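ADP-ribosylglycohydrolase (Thermus thermophilus, PDB 2YZV) belongs to the ADP-ribosylglycohydrolase family, whose members are compact, all-helical proteins, and holds two magnesium ions in a site rich in aspartates. Local coordinates at residues D9-A14 and E177-A182; S68-G73 and L291-M296; F36-E41 and G241-V246. One frame throughout, in Å; residues are numbered along the deposited sequence.

Interaction 1: residues D9-A14 and E177-A182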
loop_
_atom_site.group_PDB
_atom_site.type_symbol
_atom_site.label_atom_id
_atom_site.label_comp_id
_atom_site.label_asym_id
_atom_site.label_seq_id
_atom_site.Cartn_x
_atom_site.Cartn_y
_atom_site.Cartn_z
ATOM N N ASP A 9 -8.235 -14.841 5.982
ATOM C CA ASP A 9 -6.796 -14.759 6.204
ATOM C C ASP A 9 -6.100 -13.868 5.173
ATOM O O ASP A 9 -5.145 -13.155 5.499
ATOM C CB ASP A 9 -6.193 -16.169 6.165
ATOM C CG ASP A 9 -4.765 -16.217 6.675
ATOM O OD1 ASP A 9 -3.948 -16.949 6.081
ATOM O OD2 ASP A 9 -4.459 -15.540 7.681
ATOM N N ARG A 10 -6.580 -13.903 3.933
ATOM C CA ARG A 10 -5.981 -13.090 2.880
ATOM C C ARG A 10 -6.275 -11.603 3.061
ATOM O O ARG A 10 -5.400 -10.758 2.846
ATOM C CB ARG A 10 -6.484 -13.534 1.504
ATOM C CG ARG A 10 -6.030 -14.919 1.072
ATOM C CD ARG A 10 -6.548 -15.220 -0.326
ATOM N NE ARG A 10 -6.161 -16.547 -0.804
ATOM C CZ ARG A 10 -4.936 -16.879 -1.196
ATOM N NH1 ARG A 10 -3.958 -15.981 -1.173
ATOM N NH2 ARG A 10 -4.686 -18.114 -1.614
ATOM N N ARG A 11 -7.507 -11.278 3.438
ATOM C CA ARG A 11 -7.878 -9.881 3.633
ATOM C C ARG A 11 -7.161 -9.314 4.855
ATOM O O ARG A 11 -6.661 -8.191 4.820
ATOM C CB ARG A 11 -9.396 -9.735 3.787
ATOM C CG ARG A 11 -10.174 -9.808 2.470
ATOM C CD ARG A 11 -10.193 -11.216 1.889
ATOM N NE ARG A 11 -10.832 -11.260 0.576
ATOM C CZ ARG A 11 -10.973 -12.369 -0.145
ATOM N NH1 ARG A 11 -10.521 -13.526 0.325
ATOM N NH2 ARG A 11 -11.555 -12.326 -1.336
ATOM N N LEU A 12 -7.103 -10.089 5.933
ATOM C CA LEU A 12 -6.414 -9.631 7.135
ATOM C C LEU A 12 -4.927 -9.477 6.829
ATOM O O LEU A 12 -4.278 -8.544 7.303
ATOM C CB LEU A 12 -6.605 -10.637 8.277
ATOM C CG LEU A 12 -7.953 -10.664 9.007
ATOM C CD1 LEU A 12 -8.003 -9.542 10.021
ATOM C CD2 LEU A 12 -9.103 -10.556 8.014
ATOM N N GLY A 13 -4.395 -10.398 6.033
ATOM C CA GLY A 13 -2.988 -10.348 5.680
ATOM C C GLY A 13 -2.615 -9.113 4.881
ATOM O O GLY A 13 -1.564 -8.514 5.104
ATOM N N ALA A 14 -3.467 -8.728 3.939
ATOM C CA ALA A 14 -3.181 -7.552 3.124
ATOM C C ALA A 14 -3.187 -6.269 3.959
ATOM O O ALA A 14 -2.334 -5.402 3.774
ATOM C CB ALA A 14 -4.196 -7.445 1.980
ATOM N N GLU A 177 -6.668 -9.771 -7.577
ATOM C CA GLU A 177 -6.282 -11.097 -8.050
ATOM C C GLU A 177 -5.636 -11.929 -6.954
ATOM O O GLU A 177 -5.913 -13.125 -6.824
ATOM C CB GLU A 177 -5.340 -10.976 -9.250
ATOM C CG GLU A 177 -6.010 -10.371 -10.469
ATOM C CD GLU A 177 -7.216 -11.172 -10.916
ATOM O OE1 GLU A 177 -7.033 -12.323 -11.361
ATOM O OE2 GLU A 177 -8.343 -10.649 -10.814
ATOM N N ALA A 178 -4.770 -11.305 -6.161
ATOM C CA ALA A 178 -4.114 -12.025 -5.083
ATOM C C ALA A 178 -5.137 -12.520 -4.062
ATOM O O ALA A 178 -5.055 -13.656 -3.594
ATOM C CB ALA A 178 -3.071 -11.130 -4.405
ATOM N N LEU A 179 -6.104 -11.671 -3.719
ATOM C CA LEU A 179 -7.133 -12.042 -2.748
ATOM C C LEU A 179 -7.976 -13.207 -3.250
ATOM O O LEU A 179 -8.540 -13.964 -2.457
ATOM C CB LEU A 179 -8.043 -10.851 -2.451
ATOM C CG LEU A 179 -7.423 -9.704 -1.649
ATOM C CD1 LEU A 179 -8.389 -8.527 -1.618
ATOM C CD2 LEU A 179 -7.088 -10.175 -0.235
ATOM N N ARG A 180 -8.053 -13.341 -4.566
ATOM C CA ARG A 180 -8.836 -14.405 -5.177
ATOM C C ARG A 180 -8.042 -15.684 -5.392
ATOM O O ARG A 180 -8.548 -16.649 -5.969
ATOM C CB ARG A 180 -9.437 -13.910 -6.489
ATOM C CG ARG A 180 -10.522 -12.874 -6.253
ATOM C CD ARG A 180 -11.081 -12.308 -7.538
ATOM N NE ARG A 180 -12.251 -11.480 -7.270
ATOM C CZ ARG A 180 -12.959 -10.856 -8.204
ATOM N NH1 ARG A 180 -12.612 -10.964 -9.480
ATOM N NH2 ARG A 180 -14.019 -10.133 -7.863
ATOM N N GLY A 181 -6.799 -15.690 -4.923
ATOM C CA GLY A 181 -5.973 -16.874 -5.043
ATOM C C GLY A 181 -5.123 -17.024 -6.285
ATOM O O GLY A 181 -4.580 -18.103 -6.529
ATOM N N ALA A 182 -4.993 -15.965 -7.075
ATOM C CA ALA A 182 -4.181 -16.041 -8.283
ATOM C C ALA A 182 -2.734 -16.372 -7.918
ATOM O O ALA A 182 -2.209 -15.888 -6.913
ATOM C CB ALA A 182 -4.242 -14.719 -9.045
HETATM O O HOH W 1 -10.210 -15.736 -1.609
#

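Interaction 2: residues S68-G73 and L291-M296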
loop_
_atom_site.group_PDB
_atom_site.type_symbol
_atom_site.label_atom_id
_atom_site.label_comp_id
_atom_site.label_asym_id
_atom_site.label_seq_id
_atom_site.Cartn_x
_atom_site.Cartn_y
_atom_site.Cartn_z
ATOM N N SER A 68 -13.471 5.559 6.593
ATOM C CA SER A 68 -14.348 6.291 5.683
ATOM C C SER A 68 -15.227 5.332 4.879
ATOM O O SER A 68 -16.434 5.548 4.741
ATOM C CB SER A 68 -13.517 7.153 4.730
ATOM O OG SER A 68 -14.347 7.945 3.891
ATOM N N LEU A 69 -14.622 4.271 4.351
ATOM C CA LEU A 69 -15.350 3.287 3.552
ATOM C C LEU A 69 -16.439 2.587 4.359
ATOM O O LEU A 69 -17.550 2.370 3.871
ATOM C CB LEU A 69 -14.379 2.244 2.987
ATOM C CG LEU A 69 -13.363 2.767 1.968
ATOM C CD1 LEU A 69 -12.321 1.697 1.666
ATOM C CD2 LEU A 69 -14.087 3.182 0.700
ATOM N N LEU A 70 -16.117 2.235 5.598
ATOM C CA LEU A 70 -17.071 1.550 6.456
ATOM C C LEU A 70 -18.215 2.444 6.914
ATOM O O LEU A 70 -19.327 1.966 7.129
ATOM C CB LEU A 70 -16.356 0.970 7.678
ATOM C CG LEU A 70 -15.386 -0.184 7.399
ATOM C CD1 LEU A 70 -14.614 -0.527 8.664
ATOM C CD2 LEU A 70 -16.158 -1.397 6.890
ATOM N N GLN A 71 -17.952 3.740 7.055
ATOM C CA GLN A 71 -18.989 4.658 7.516
ATOM C C GLN A 71 -19.854 5.267 6.414
ATOM O O GLN A 71 -20.981 5.691 6.677
ATOM C CB GLN A 71 -18.373 5.787 8.349
ATOM C CG GLN A 71 -19.393 6.543 9.191
ATOM C CD GLN A 71 -18.803 7.749 9.894
ATOM O OE1 GLN A 71 -18.455 8.743 9.257
ATOM N NE2 GLN A 71 -18.682 7.666 11.214
ATOM N N ARG A 72 -19.351 5.321 5.185
ATOM C CA ARG A 72 -20.150 5.901 4.112
ATOM C C ARG A 72 -19.786 5.495 2.692
ATOM O O ARG A 72 -19.890 6.301 1.766
ATOM C CB ARG A 72 -20.139 7.424 4.235
ATOM C CG ARG A 72 -18.763 8.027 4.397
ATOM C CD ARG A 72 -18.800 9.143 5.427
ATOM N NE ARG A 72 -19.760 10.186 5.075
ATOM C CZ ARG A 72 -20.015 11.251 5.829
ATOM N NH1 ARG A 72 -19.383 11.418 6.983
ATOM N NH2 ARG A 72 -20.907 12.149 5.430
ATOM N N GLY A 73 -19.386 4.239 2.521
ATOM C CA GLY A 73 -19.031 3.744 1.203
ATOM C C GLY A 73 -17.916 4.553 0.575
ATOM O O GLY A 73 -17.058 5.081 1.283
ATOM N N LEU A 291 -11.700 -7.207 8.759
ATOM C CA LEU A 291 -12.840 -8.115 8.732
ATOM C C LEU A 291 -14.121 -7.372 8.371
ATOM O O LEU A 291 -14.948 -7.885 7.617
ATOM C CB LEU A 291 -12.994 -8.815 10.087
ATOM C CG LEU A 291 -11.942 -9.886 10.388
ATOM C CD1 LEU A 291 -12.121 -10.408 11.805
ATOM C CD2 LEU A 291 -12.071 -11.020 9.383
ATOM N N ALA A 292 -14.281 -6.165 8.900
ATOM C CA ALA A 292 -15.468 -5.364 8.608
ATOM C C ALA A 292 -15.520 -5.023 7.119
ATOM O O ALA A 292 -16.571 -5.117 6.480
ATOM C CB ALA A 292 -15.457 -4.088 9.442
ATOM N N LEU A 293 -14.377 -4.635 6.563
ATOM C CA LEU A 293 -14.308 -4.293 5.148
ATOM C C LEU A 293 -14.603 -5.509 4.275
ATOM O O LEU A 293 -15.296 -5.401 3.263
ATOM C CB LEU A 293 -12.924 -3.723 4.813
ATOM C CG LEU A 293 -12.592 -2.363 5.438
ATOM C CD1 LEU A 293 -11.092 -2.114 5.352
ATOM C CD2 LEU A 293 -13.367 -1.255 4.737
ATOM N N TYR A 294 -14.086 -6.669 4.669
ATOM C CA TYR A 294 -14.314 -7.888 3.908
ATOM C C TYR A 294 -15.795 -8.266 3.914
ATOM O O TYR A 294 -16.356 -8.628 2.880
ATOM C CB TYR A 294 -13.465 -9.029 4.477
ATOM C CG TYR A 294 -13.656 -10.358 3.782
ATOM C CD1 TYR A 294 -13.717 -10.441 2.388
ATOM C CD2 TYR A 294 -13.773 -11.536 4.517
ATOM C CE1 TYR A 294 -13.893 -11.667 1.746
ATOM C CE2 TYR A 294 -13.944 -12.768 3.886
ATOM C CZ TYR A 294 -14.006 -12.825 2.502
ATOM O OH TYR A 294 -14.187 -14.039 1.877
ATOM N N ARG A 295 -16.431 -8.169 5.076
ATOM C CA ARG A 295 -17.851 -8.498 5.188
ATOM C C ARG A 295 -18.653 -7.551 4.303
ATOM O O ARG A 295 -19.695 -7.917 3.760
ATOM C CB ARG A 295 -18.314 -8.364 6.641
ATOM C CG ARG A 295 -17.478 -9.167 7.629
ATOM C CD ARG A 295 -17.850 -8.843 9.070
ATOM N NE ARG A 295 -19.067 -9.527 9.499
ATOM C CZ ARG A 295 -19.149 -10.836 9.715
ATOM N NH1 ARG A 295 -18.084 -11.607 9.543
ATOM N NH2 ARG A 295 -20.297 -11.378 10.103
ATOM N N MET A 296 -18.152 -6.330 4.165
ATOM C CA MET A 296 -18.797 -5.312 3.350
ATOM C C MET A 296 -18.764 -5.701 1.871
ATOM O O MET A 296 -19.692 -5.400 1.120
ATOM C CB MET A 296 -18.086 -3.970 3.557
ATOM C CG MET A 296 -18.755 -2.779 2.899
ATOM S SD MET A 296 -17.888 -1.238 3.279
ATOM C CE MET A 296 -18.275 -0.254 1.828
#

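Interaction 3: residues F36-E41 and G241-V246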
loop_
_atom_site.group_PDB
_atom_site.type_symbol
_atom_site.label_atom_id
_atom_site.label_comp_id
_atom_site.label_asym_id
_atom_site.label_seq_id
_atom_site.Cartn_x
_atom_site.Cartn_y
_atom_site.Cartn_z
ATOM N N PHE A 36 23.845 0.044 5.659
ATOM C CA PHE A 36 23.397 -0.334 6.994
ATOM C C PHE A 36 23.196 -1.844 7.109
ATOM O O PHE A 36 22.910 -2.521 6.119
ATOM C CB PHE A 36 22.090 0.396 7.317
ATOM C CG PHE A 36 20.991 0.133 6.324
ATOM C CD1 PHE A 36 20.141 -0.957 6.478
ATOM C CD2 PHE A 36 20.827 0.962 5.218
ATOM C CE1 PHE A 36 19.141 -1.221 5.543
ATOM C CE2 PHE A 36 19.832 0.711 4.276
ATOM C CZ PHE A 36 18.986 -0.384 4.438
ATOM N N PRO A 37 23.354 -2.393 8.325
ATOM C CA PRO A 37 23.190 -3.829 8.580
ATOM C C PRO A 37 21.791 -4.303 8.207
ATOM O O PRO A 37 20.822 -3.559 8.354
ATOM C CB PRO A 37 23.453 -3.943 10.078
ATOM C CG PRO A 37 24.446 -2.838 10.321
ATOM C CD PRO A 37 23.835 -1.703 9.536
ATOM N N GLU A 38 21.682 -5.541 7.738
ATOM C CA GLU A 38 20.382 -6.067 7.345
ATOM C C GLU A 38 19.329 -5.938 8.432
ATOM O O GLU A 38 19.518 -6.393 9.564
ATOM C CB GLU A 38 20.468 -7.540 6.934
ATOM C CG GLU A 38 19.088 -8.134 6.638
ATOM C CD GLU A 38 19.118 -9.617 6.329
ATOM O OE1 GLU A 38 19.847 -10.356 7.021
ATOM O OE2 GLU A 38 18.393 -10.043 5.404
ATOM N N VAL A 39 18.216 -5.310 8.075
ATOM C CA VAL A 39 17.097 -5.141 8.986
ATOM C C VAL A 39 16.316 -6.450 8.932
ATOM O O VAL A 39 15.967 -6.921 7.846
ATOM C CB VAL A 39 16.176 -3.995 8.532
ATOM C CG1 VAL A 39 14.961 -3.909 9.442
ATOM C CG2 VAL A 39 16.941 -2.689 8.539
ATOM N N ARG A 40 16.045 -7.032 10.098
ATOM C CA ARG A 40 15.323 -8.300 10.164
ATOM C C ARG A 40 14.189 -8.327 11.183
ATOM O O ARG A 40 13.279 -9.150 11.080
ATOM C CB ARG A 40 16.299 -9.436 10.492
ATOM C CG ARG A 40 17.457 -9.576 9.521
ATOM C CD ARG A 40 18.492 -10.573 10.031
ATOM N NE ARG A 40 17.958 -11.926 10.169
ATOM C CZ ARG A 40 17.559 -12.687 9.153
ATOM N NH1 ARG A 40 17.630 -12.233 7.908
ATOM N NH2 ARG A 40 17.099 -13.910 9.383
ATOM N N GLU A 41 14.234 -7.441 12.171
ATOM C CA GLU A 41 13.203 -7.438 13.200
ATOM C C GLU A 41 12.621 -6.060 13.502
ATOM O O GLU A 41 13.132 -5.044 13.029
ATOM C CB GLU A 41 13.763 -8.040 14.493
ATOM C CG GLU A 41 14.367 -9.435 14.351
ATOM C CD GLU A 41 13.428 -10.426 13.689
ATOM O OE1 GLU A 41 12.203 -10.323 13.900
ATOM O OE2 GLU A 41 13.916 -11.320 12.965
ATOM N N GLY A 241 10.665 -11.819 1.498
ATOM C CA GLY A 241 10.364 -10.736 0.579
ATOM C C GLY A 241 10.334 -9.398 1.297
ATOM O O GLY A 241 10.799 -8.392 0.763
ATOM N N MET A 242 9.793 -9.379 2.510
ATOM C CA MET A 242 9.728 -8.138 3.275
ATOM C C MET A 242 11.124 -7.612 3.588
ATOM O O MET A 242 11.380 -6.409 3.485
ATOM C CB MET A 242 8.953 -8.340 4.576
ATOM C CG MET A 242 8.827 -7.067 5.414
ATOM S SD MET A 242 7.960 -5.716 4.557
ATOM C CE MET A 242 6.270 -6.281 4.700
ATOM N N ARG A 243 12.030 -8.505 3.978
ATOM C CA ARG A 243 13.393 -8.074 4.273
ATOM C C ARG A 243 14.064 -7.537 3.012
ATOM O O ARG A 243 14.816 -6.568 3.073
ATOM C CB ARG A 243 14.199 -9.224 4.882
ATOM C CG ARG A 243 13.833 -9.467 6.334
ATOM C CD ARG A 243 14.456 -10.728 6.885
ATOM N NE ARG A 243 14.123 -10.898 8.296
ATOM C CZ ARG A 243 14.271 -12.034 8.969
ATOM N NH1 ARG A 243 14.743 -13.111 8.355
ATOM N NH2 ARG A 243 13.954 -12.089 10.255
ATOM N N LEU A 244 13.792 -8.152 1.864
ATOM C CA LEU A 244 14.381 -7.665 0.622
ATOM C C LEU A 244 13.879 -6.254 0.348
ATOM O O LEU A 244 14.646 -5.369 -0.022
ATOM C CB LEU A 244 14.002 -8.565 -0.560
ATOM C CG LEU A 244 14.676 -9.934 -0.645
ATOM C CD1 LEU A 244 14.206 -10.635 -1.917
ATOM C CD2 LEU A 244 16.188 -9.769 -0.657
ATOM N N ALA A 245 12.582 -6.048 0.547
ATOM C CA ALA A 245 11.984 -4.745 0.292
ATOM C C ALA A 245 12.522 -3.622 1.165
ATOM O O ALA A 245 12.940 -2.580 0.659
ATOM C CB ALA A 245 10.466 -4.831 0.446
ATOM N N VAL A 246 12.517 -3.819 2.475
ATOM C CA VAL A 246 12.972 -2.749 3.347
ATOM C C VAL A 246 14.468 -2.496 3.300
ATOM O O VAL A 246 14.904 -1.371 3.519
ATOM C CB VAL A 246 12.519 -2.966 4.814
ATOM C CG1 VAL A 246 11.000 -3.057 4.872
ATOM C CG2 VAL A 246 13.165 -4.204 5.397
HETATM O O HOH W 2 15.353 -14.450 11.352
#

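Interaction 1: residues D9-A14 and E177-A182
Where the C-terminal end of helix 162-179 comes up against helix 4-26, a single leucine is packed against two consecutive arginines. Arg10 and Leu179 have the nearest CA atoms, 5.8 Å apart. Arg10 leaves its helix with CG anti to the carbonyl carbon and then runs extended to NE. Its CB rests on Leu179 CD2 at 3.8 Å; farther out, CD lies against Leu179 O, and beyond it the guanidinium turns one face to the CA of Gly181, which stands 3.8 Å above the plane, off toward the rim and nearest NH2. At the tip, NH1 passes 3.5 Å from Ala178 O and donates to the carbonyls of Ala265 and Tyr266, while NE pairs with Glu6. Arg11 starts with the same first torsion but bends at chi2 (71°), so that CD also meets Leu179 CD2, at 3.9 Å, and a guanidinium face lies over Leu179 CB. NH1 of Arg11 is poorly angled for a direct bond to Leu179 O; a water links the two instead, accepting from Arg11 NH1 at 3.0 Å and donating to Leu179 O at 2.6 Å, while NH1 also bonds Arg7 O. Glu142 forms a salt bridge with NH2 of Arg11 and a second with Arg180. Leu179 CD2 itself reaches the backbone, 3.6 Å from Arg10 O. Just beyond, Gly181 turns the chain out of the helix with positive phi (90°), Gly181 N bonding to Ala178 O and Ala182 N to Glu177 O: a Schellman motif, here closing a helix of an all-helical fold against the N-terminal helix.

Interaction 2: residues S68-G73 and L291-M296
Helices 57-72 and 283-298 cross at 48° through the segments 68-72 and 291-296, whose axes approach to 10.2 Å, with Leu70 and Leu293 the nearest pair of CA atoms. The side chains that meet are all apolar, and Leu70 makes the largest single contribution. Its CG anti to the carbonyl carbon, Leu70 meets Leu293 at about a right angle: Leu293 CD2 touches Leu70 CG at 3.5 Å and Leu70 CD2 equally closely. The other methyl, Leu70 CD1, lies on Ala292 CB at 3.7 Å, so the leucine's fork spans two consecutive residues. Leu69 presents its CB to the same methyl of Leu293. One turn on, Met296 reaches straight across, CG anti to its backbone N (chi1 -173°) and the chain extended to the tip. Its SD lies 4.0 Å from Leu70 CD2, while CE ends 3.4 Å from Leu69 O and 4.1 Å from the CA of Gly73, which has left the helical conformation with positive phi. Tyr141 touches both Leu69 and Met296, and Leu139 and Ala140 lie on Leu293, so helix 135-141 covers the buried flank. Such interdigitation is ordinary helix-helix packing, joining an early and a late helix of the all-helical fold.

Interaction 3: residues F36-E41 and G241-V246
Arg243 projects from helix 238-246 as an extended chain and brings its guanidinium to the loop 36-41, where its NH2 is the most heavily engaged donor. NH2 gives a bond to Arg40 O (3.1 Å, 157°), which lies in the guanidinium plane though NH2 stands above the carbonyl plane. It also forms a salt bridge with Glu41 OE2 at 2.8 Å, the carboxylate standing nearly perpendicular (84°) to the guanidinium, and another with Glu239 on its own helix. NE adds a weak bond to Arg40 O, so this carbonyl takes two N-H groups from one arginine. Across the face of Arg243 lies the guanidinium of Arg40, folded back by its bend at chi3, with the two planes 42° apart. No bond joins these like charges, although Arg40 NH2 and Arg243 NH1 are only 2.7 Å apart. Glu38 OE1 meets Arg40 NH1 at 3.0 Å in a salt bridge, and a water accepts from Arg243 NH2 and, weakly, from Arg40 NH2. Arg275 and Trp276 hold Glu41 OE1. Beside this polar group, Val39 CB loosely touches Val246 CG2. Arg275 also approaches Arg243; three arginines thus share the carboxylates of Glu38, Glu41 and Glu239, which probably offset their crowded charge.

Overall arrangement
All three contacts join chain regions at least 163 residues apart, and their segments alternate along the sequence, so these contacts tie distant parts of the chain together in an interleaved order. Interactions 1 and 2, with centres 17 Å apart, are continuous: helix 4-26 packs on helix 283-298, Leu12 CD2 meeting Leu291 CD2 at 3.3 Å and Arg11 NE lying 3.3 Å from Tyr294 CE1. Interaction 3 stands apart, 23 Å from interaction 1 and 32 Å from interaction 2 between centres, the latter on the opposite side of the chain's centre. The Val246 side chain lies about 11 Å from one of two magnesium ions; Thr56, Asp58 and Asp253 form one site, Asp251, Asp253 and Thr254 the other.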